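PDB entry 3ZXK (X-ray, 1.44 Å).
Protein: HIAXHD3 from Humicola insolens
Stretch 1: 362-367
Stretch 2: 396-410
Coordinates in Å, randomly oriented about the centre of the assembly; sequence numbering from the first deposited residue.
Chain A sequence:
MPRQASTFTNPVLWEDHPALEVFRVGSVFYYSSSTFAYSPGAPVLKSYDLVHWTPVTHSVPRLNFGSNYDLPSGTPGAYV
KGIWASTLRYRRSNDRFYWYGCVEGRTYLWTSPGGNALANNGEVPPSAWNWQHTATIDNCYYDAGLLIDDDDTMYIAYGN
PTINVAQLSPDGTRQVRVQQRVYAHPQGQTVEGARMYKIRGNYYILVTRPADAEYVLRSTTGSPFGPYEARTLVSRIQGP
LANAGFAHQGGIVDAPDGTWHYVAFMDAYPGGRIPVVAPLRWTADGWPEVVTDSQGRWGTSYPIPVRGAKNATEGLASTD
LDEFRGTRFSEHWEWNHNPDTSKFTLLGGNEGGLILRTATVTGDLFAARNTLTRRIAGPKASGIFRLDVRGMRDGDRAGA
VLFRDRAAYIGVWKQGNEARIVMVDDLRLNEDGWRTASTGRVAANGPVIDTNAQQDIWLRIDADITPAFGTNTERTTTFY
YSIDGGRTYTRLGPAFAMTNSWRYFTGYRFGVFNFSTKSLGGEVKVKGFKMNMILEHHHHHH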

ATOM      1  N   THR A 362      14.308 -21.589  -9.304  1.00  7.31           N
ATOM      2  CA  THR A 362      15.169 -20.420  -9.492  1.00  7.13           C
ATOM      3  C   THR A 362      16.242 -20.376  -8.390  1.00  7.12           C
ATOM      4  O   THR A 362      16.048 -20.962  -7.307  1.00  7.05           O
ATOM      5  N   GLY A 363      17.362 -19.700  -8.675  1.00  7.49           N
ATOM      6  CA  GLY A 363      18.341 -19.318  -7.636  1.00  7.67           C
ATOM      7  C   GLY A 363      18.072 -17.923  -7.089  1.00  7.64           C
ATOM      8  O   GLY A 363      18.758 -17.457  -6.173  1.00  8.35           O
ATOM      9  N   ASP A 364      17.039 -17.283  -7.624  1.00  6.76           N
ATOM     10  CA  ASP A 364      16.828 -15.835  -7.434  1.00  6.82           C
ATOM     11  C   ASP A 364      15.513 -15.615  -6.687  1.00  5.84           C
ATOM     12  O   ASP A 364      14.450 -15.772  -7.276  1.00  5.57           O
ATOM     13  N   LEU A 365      15.574 -15.193  -5.414  1.00  5.28           N
ATOM     14  CA  LEU A 365      14.334 -14.871  -4.667  1.00  4.77           C
ATOM     15  C   LEU A 365      13.402 -13.913  -5.429  1.00  4.33           C
ATOM     16  O   LEU A 365      12.195 -14.038  -5.372  1.00  4.22           O
ATOM     17  N   PHE A 366      13.967 -12.967  -6.180  1.00  3.95           N
ATOM     18  CA  PHE A 366      13.090 -12.003  -6.884  1.00  4.35           C
ATOM     19  C   PHE A 366      12.323 -12.624  -8.051  1.00  4.70           C
ATOM     20  O   PHE A 366      11.360 -12.019  -8.554  1.00  5.30           O
ATOM     21  N   ALA A 367      12.735 -13.811  -8.495  1.00  4.77           N
ATOM     22  CA  ALA A 367      12.009 -14.500  -9.545  1.00  4.91           C
ATOM     23  C   ALA A 367      10.973 -15.459  -8.982  1.00  5.20           C
ATOM     24  O   ALA A 367      10.199 -16.029  -9.738  1.00  5.93           O
ATOM     25  N   ASP A 396      15.268 -26.802  -1.768  1.00  5.20           N
ATOM     26  CA  ASP A 396      14.273 -25.809  -1.374  1.00  5.07           C
ATOM     27  C   ASP A 396      14.863 -24.766  -0.426  1.00  4.27           C
ATOM     28  O   ASP A 396      15.799 -25.052   0.359  1.00  5.02           O
ATOM     29  N   ARG A 397      14.361 -23.540  -0.560  1.00  4.38           N
ATOM     30  CA  ARG A 397      14.775 -22.432   0.270  1.00  3.79           C
ATOM     31  C   ARG A 397      13.477 -21.751   0.729  1.00  3.49           C
ATOM     32  O   ARG A 397      12.659 -21.347  -0.090  1.00  3.72           O
ATOM     33  N   ALA A 398      13.280 -21.625   2.030  1.00  3.66           N
ATOM     34  CA  ALA A 398      12.059 -20.996   2.532  1.00  3.95           C
ATOM     35  C   ALA A 398      12.414 -20.117   3.731  1.00  4.58           C
ATOM     36  O   ALA A 398      13.463 -20.344   4.366  1.00  5.59           O
ATOM     37  N   GLY A 399      11.609 -19.102   4.005  1.00  4.66           N
ATOM     38  CA  GLY A 399      11.867 -18.283   5.194  1.00  4.80           C
ATOM     39  C   GLY A 399      11.181 -16.950   5.297  1.00  4.78           C
ATOM     40  O   GLY A 399      10.195 -16.682   4.617  1.00  4.33           O
ATOM     41  N   ALA A 400      11.751 -16.114   6.154  1.00  4.58           N
ATOM     42  CA  ALA A 400      11.209 -14.818   6.462  1.00  4.27           C
ATOM     43  C   ALA A 400      12.134 -13.741   5.895  1.00  4.27           C
ATOM     44  O   ALA A 400      13.312 -13.669   6.244  1.00  4.64           O
ATOM     45  N   VAL A 401      11.599 -12.950   4.973  1.00  4.12           N
ATOM     46  CA  VAL A 401      12.356 -11.974   4.256  1.00  4.06           C
ATOM     47  C   VAL A 401      11.946 -10.549   4.612  1.00  4.34           C
ATOM     48  O   VAL A 401      10.751 -10.226   4.800  1.00  4.86           O
ATOM     49  N   LEU A 402      12.970  -9.708   4.733  1.00  4.68           N
ATOM     50  CA  LEU A 402      12.827  -8.260   4.774  1.00  4.50           C
ATOM     51  C   LEU A 402      12.879  -7.859   3.303  1.00  5.08           C
ATOM     52  O   LEU A 402      13.967  -7.852   2.687  1.00  5.43           O
ATOM     53  N   PHE A 403      11.697  -7.614   2.719  1.00  4.96           N
ATOM     54  CA  PHE A 403      11.561  -7.618   1.272  1.00  5.36           C
ATOM     55  C   PHE A 403      11.485  -6.222   0.675  1.00  5.58           C
ATOM     56  O   PHE A 403      10.651  -5.418   1.046  1.00  6.20           O
ATOM     57  N   ARG A 404      12.369  -5.971  -0.276  1.00  5.09           N
ATOM     58  CA  ARG A 404      12.399  -4.762  -1.088  1.00  5.14           C
ATOM     59  C   ARG A 404      13.504  -4.989  -2.129  1.00  6.17           C
ATOM     60  O   ARG A 404      14.018  -6.109  -2.289  1.00  7.02           O
ATOM     61  N   ASP A 405      13.899  -3.921  -2.818  1.00  5.98           N
ATOM     62  CA  ASP A 405      14.958  -4.009  -3.834  1.00  6.59           C
ATOM     63  C   ASP A 405      16.368  -4.268  -3.258  1.00  7.41           C
ATOM     64  O   ASP A 405      17.242  -4.689  -3.996  1.00  7.95           O
ATOM     65  N   ARG A 406      16.587  -3.981  -1.974  1.00  6.74           N
ATOM     66  CA  ARG A 406      17.780  -4.460  -1.239  1.00  6.54           C
ATOM     67  C   ARG A 406      17.255  -5.266  -0.077  1.00  6.29           C
ATOM     68  O   ARG A 406      16.673  -4.716   0.850  1.00  7.64           O
ATOM     69  N   ALA A 407      17.449  -6.578  -0.125  1.00  5.54           N
ATOM     70  CA  ALA A 407      16.744  -7.490   0.780  1.00  5.53           C
ATOM     71  C   ALA A 407      17.676  -8.428   1.562  1.00  5.25           C
ATOM     72  O   ALA A 407      18.821  -8.629   1.209  1.00  6.62           O
ATOM     73  N   ALA A 408      17.145  -9.064   2.603  1.00  4.64           N
ATOM     74  CA  ALA A 408      17.874 -10.063   3.386  1.00  4.22           C
ATOM     75  C   ALA A 408      16.823 -10.949   3.989  1.00  3.89           C
ATOM     76  O   ALA A 408      15.656 -10.533   4.138  1.00  4.04           O
ATOM     77  N   TYR A 409      17.224 -12.154   4.376  1.00  4.07           N
ATOM     78  CA  TYR A 409      16.304 -13.085   4.989  1.00  4.00           C
ATOM     79  C   TYR A 409      16.970 -14.029   5.975  1.00  4.31           C
ATOM     80  O   TYR A 409      18.195 -14.188   5.948  1.00  4.48           O
ATOM     81  N   ILE A 410      16.152 -14.607   6.861  1.00  4.54           N
ATOM     82  CA  ILE A 410      16.578 -15.732   7.673  1.00  4.59           C
ATOM     83  C   ILE A 410      15.646 -16.880   7.267  1.00  4.38           C
ATOM     84  O   ILE A 410      14.428 -16.681   7.075  1.00  4.59           O
TER

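Two neighbouring residues of the short 3-10 segment, Leu365 and Phe366, carry most of the contact with the hairpin formed by strands 396-403 and 406-410. Leu365 points toward the hairpin in a t rotamer at chi1 and p at chi2, which brings Leu365 CD2 to 3.7 Å from Val401 CG2 and 3.9 Å from Tyr409 CD2. One methyl therefore touches both strands. Val401 (p) and Tyr409 (p) both point toward the segment to meet it.

Phe366 starts out sideways, but chi1 in m swings its ring nearer, toward the end of the hairpin. Phe366 CD1 lies 4.0 Å from Phe403 CE1, and Phe366 CZ lies 4.2 Å from Ala407 CB. Phe403 (t) also leaves its backbone sideways and closes in with its ring; the two rings meet obliquely, centroids 5.9 Å apart and planes at 50°. Ala407 points toward the segment, its small methyl reaching the tip of the Phe366 ring. At its edge, the Phe366 ring meets the turn backbone, with Phe366 CE1 3.2 Å from Arg404 O. The turn's own side chains point away: Arg404 NH1 forms a salt bridge with Asp405 OD1 at 2.9 Å.

The loop just before the segment braces it. Phe366 N donates to Asp364 OD1 (3.0 Å), Asp364 N to Thr362 OG1 (3.0 Å), and Ala367 N to Asp364 O (2.9 Å). Asp364 points away from the hairpin, yet helps hold the backbone that presents the two apolar side chains.

No direct hydrogen bond crosses the contact. At the polar edge, Arg397 points toward the loop, chi1 m and then extended, but Arg397 NH1 stays 4.0 Å from Gly363 O. Water 1 fills the gap, accepting from Arg397 NH1 at 2.9 Å and donating to Gly363 O at 2.8 Å. The rule is apolar packing inside and a water-mediated link outside.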

ATOM      1  CB  THR A 362      14.333 -19.101  -9.504  1.00  6.83           C
ATOM      2  OG1 THR A 362      15.172 -17.987  -9.823  1.00  7.74           O
ATOM      3  CG2 THR A 362      13.629 -18.852  -8.162  1.00  6.27           C
ATOM      4  CB  ASP A 364      16.797 -15.194  -8.831  1.00  7.78           C
ATOM      5  CG  ASP A 364      16.701 -13.678  -8.811  1.00  8.73           C
ATOM      6  OD1 ASP A 364      16.504 -13.081  -7.732  1.00  9.72           O
ATOM      7  OD2 ASP A 364      16.830 -13.074  -9.915  1.00  9.89           O
ATOM      8  CB  LEU A 365      14.656 -14.277  -3.285  1.00  5.80           C
ATOM      9  CG  LEU A 365      13.443 -13.961  -2.390  1.00  8.30           C
ATOM     10  CD1 LEU A 365      12.499 -15.126  -2.095  1.00  8.88           C
ATOM     11  CD2 LEU A 365      13.938 -13.368  -1.077  1.00 12.54           C
ATOM     12  CB  PHE A 366      13.883 -10.787  -7.384  1.00  4.94           C
ATOM     13  CG  PHE A 366      14.530 -10.000  -6.297  1.00  5.49           C
ATOM     14  CD1 PHE A 366      13.758  -9.265  -5.396  1.00  5.92           C
ATOM     15  CD2 PHE A 366      15.919 -10.009  -6.157  1.00  6.62           C
ATOM     16  CE1 PHE A 366      14.363  -8.526  -4.384  1.00  7.71           C
ATOM     17  CE2 PHE A 366      16.535  -9.269  -5.149  1.00  7.78           C
ATOM     18  CZ  PHE A 366      15.753  -8.541  -4.263  1.00  7.67           C
ATOM     19  CB  ALA A 367      12.973 -15.245 -10.454  1.00  5.87           C
ATOM     20  CB  ASP A 396      13.056 -26.457  -0.720  1.00  5.77           C
ATOM     21  CG  ASP A 396      12.182 -27.264  -1.710  1.00  7.67           C
ATOM     22  OD1 ASP A 396      12.489 -27.251  -2.905  1.00  9.23           O
ATOM     23  OD2 ASP A 396      11.228 -27.949  -1.269  1.00  8.45           O
ATOM     24  CB  ARG A 397      15.679 -21.489  -0.537  1.00  4.02           C
ATOM     25  CG  ARG A 397      16.962 -22.137  -1.057  1.00  4.59           C
ATOM     26  CD  ARG A 397      17.850 -21.098  -1.677  1.00  4.54           C
ATOM     27  NE  ARG A 397      19.096 -21.734  -2.092  1.00  5.25           N
ATOM     28  CZ  ARG A 397      20.024 -21.141  -2.839  1.00  5.82           C
ATOM     29  NH1 ARG A 397      19.849 -19.869  -3.210  1.00  6.67           N
ATOM     30  NH2 ARG A 397      21.129 -21.801  -3.204  1.00  7.39           N
ATOM     31  CB  ALA A 398      11.062 -22.065   2.941  1.00  4.07           C
ATOM     32  CB  ALA A 400      11.017 -14.653   7.974  1.00  4.62           C
ATOM     33  CB  VAL A 401      12.273 -12.244   2.725  1.00  4.05           C
ATOM     34  CG1 VAL A 401      10.792 -12.251   2.230  1.00  4.03           C
ATOM     35  CG2 VAL A 401      13.148 -11.257   1.914  1.00  4.06           C
ATOM     36  CB  LEU A 402      13.984  -7.654   5.565  1.00  5.18           C
ATOM     37  CG  LEU A 402      13.826  -6.134   5.590  1.00  5.11           C
ATOM     38  CD1 LEU A 402      12.752  -5.690   6.572  1.00  5.01           C
ATOM     39  CD2 LEU A 402      15.121  -5.459   5.953  1.00  6.84           C
ATOM     40  CB  PHE A 403      10.313  -8.440   0.854  1.00  5.20           C
ATOM     41  CG  PHE A 403      10.243  -8.700  -0.629  1.00  6.40           C
ATOM     42  CD1 PHE A 403      11.013  -9.715  -1.223  1.00  8.89           C
ATOM     43  CD2 PHE A 403       9.419  -7.926  -1.443  1.00  7.28           C
ATOM     44  CE1 PHE A 403      10.959  -9.928  -2.608  1.00  9.15           C
ATOM     45  CE2 PHE A 403       9.369  -8.133  -2.825  1.00  8.29           C
ATOM     46  CZ  PHE A 403      10.134  -9.137  -3.407  1.00  9.38           C
ATOM     47  CB  ARG A 404      12.652  -3.511  -0.236  1.00  4.98           C
ATOM     48  CG  ARG A 404      12.031  -2.255  -0.804  1.00  4.79           C
ATOM     49  CD  ARG A 404      12.566  -0.996  -0.142  1.00  5.85           C
ATOM     50  NE  ARG A 404      11.908   0.221  -0.615  1.00  6.18           N
ATOM     51  CZ  ARG A 404      12.488   1.196  -1.327  1.00  5.97           C
ATOM     52  NH1 ARG A 404      13.748   1.105  -1.750  1.00  7.49           N
ATOM     53  NH2 ARG A 404      11.792   2.292  -1.617  1.00  7.01           N
ATOM     54  CB  ASP A 405      14.986  -2.754  -4.712  1.00  6.93           C
ATOM     55  CG  ASP A 405      15.171  -1.471  -3.919  1.00  7.46           C
ATOM     56  OD1 ASP A 405      14.707  -1.385  -2.762  1.00  6.28           O
ATOM     57  OD2 ASP A 405      15.765  -0.534  -4.486  1.00 10.48           O
ATOM     58  CB  ARG A 406      18.629  -3.300  -0.710  1.00  7.06           C
ATOM     59  CG  ARG A 406      20.009  -3.744  -0.219  1.00  8.22           C
ATOM     60  CD  ARG A 406      20.557  -2.833   0.854  1.00  9.26           C
ATOM     61  NE  ARG A 406      21.022  -1.586   0.248  1.00 10.08           N
ATOM     62  CZ  ARG A 406      21.461  -0.540   0.931  1.00 11.36           C
ATOM     63  NH1 ARG A 406      21.537  -0.605   2.265  1.00 11.50           N
ATOM     64  NH2 ARG A 406      21.844   0.550   0.279  1.00 14.19           N
ATOM     65  CB  ALA A 407      15.731  -8.291  -0.023  1.00  5.71           C
ATOM     66  CB  ALA A 408      18.708  -9.413   4.504  1.00  4.99           C
ATOM     67  CB  TYR A 409      15.522 -13.873   3.949  1.00  4.15           C
ATOM     68  CG  TYR A 409      16.230 -14.909   3.086  1.00  3.98           C
ATOM     69  CD1 TYR A 409      16.655 -16.151   3.624  1.00  4.23           C
ATOM     70  CD2 TYR A 409      16.386 -14.709   1.712  1.00  4.45           C
ATOM     71  CE1 TYR A 409      17.223 -17.134   2.819  1.00  4.78           C
ATOM     72  CE2 TYR A 409      16.944 -15.682   0.892  1.00  4.53           C
ATOM     73  CZ  TYR A 409      17.382 -16.887   1.464  1.00  4.41           C
ATOM     74  OH  TYR A 409      17.888 -17.890   0.693  1.00  4.89           O
ATOM     75  CB  ILE A 410      16.517 -15.442   9.189  1.00  4.92           C
ATOM     76  CG1 ILE A 410      17.151 -16.609   9.964  1.00  5.08           C
ATOM     77  CG2 ILE A 410      15.089 -15.123   9.637  1.00  5.10           C
ATOM     78  CD1 ILE A 410      17.405 -16.300  11.424  1.00  6.83           C
TER
HETATM   79  O   HOH W   1      21.180 -18.615  -5.513  1.00 14.75           O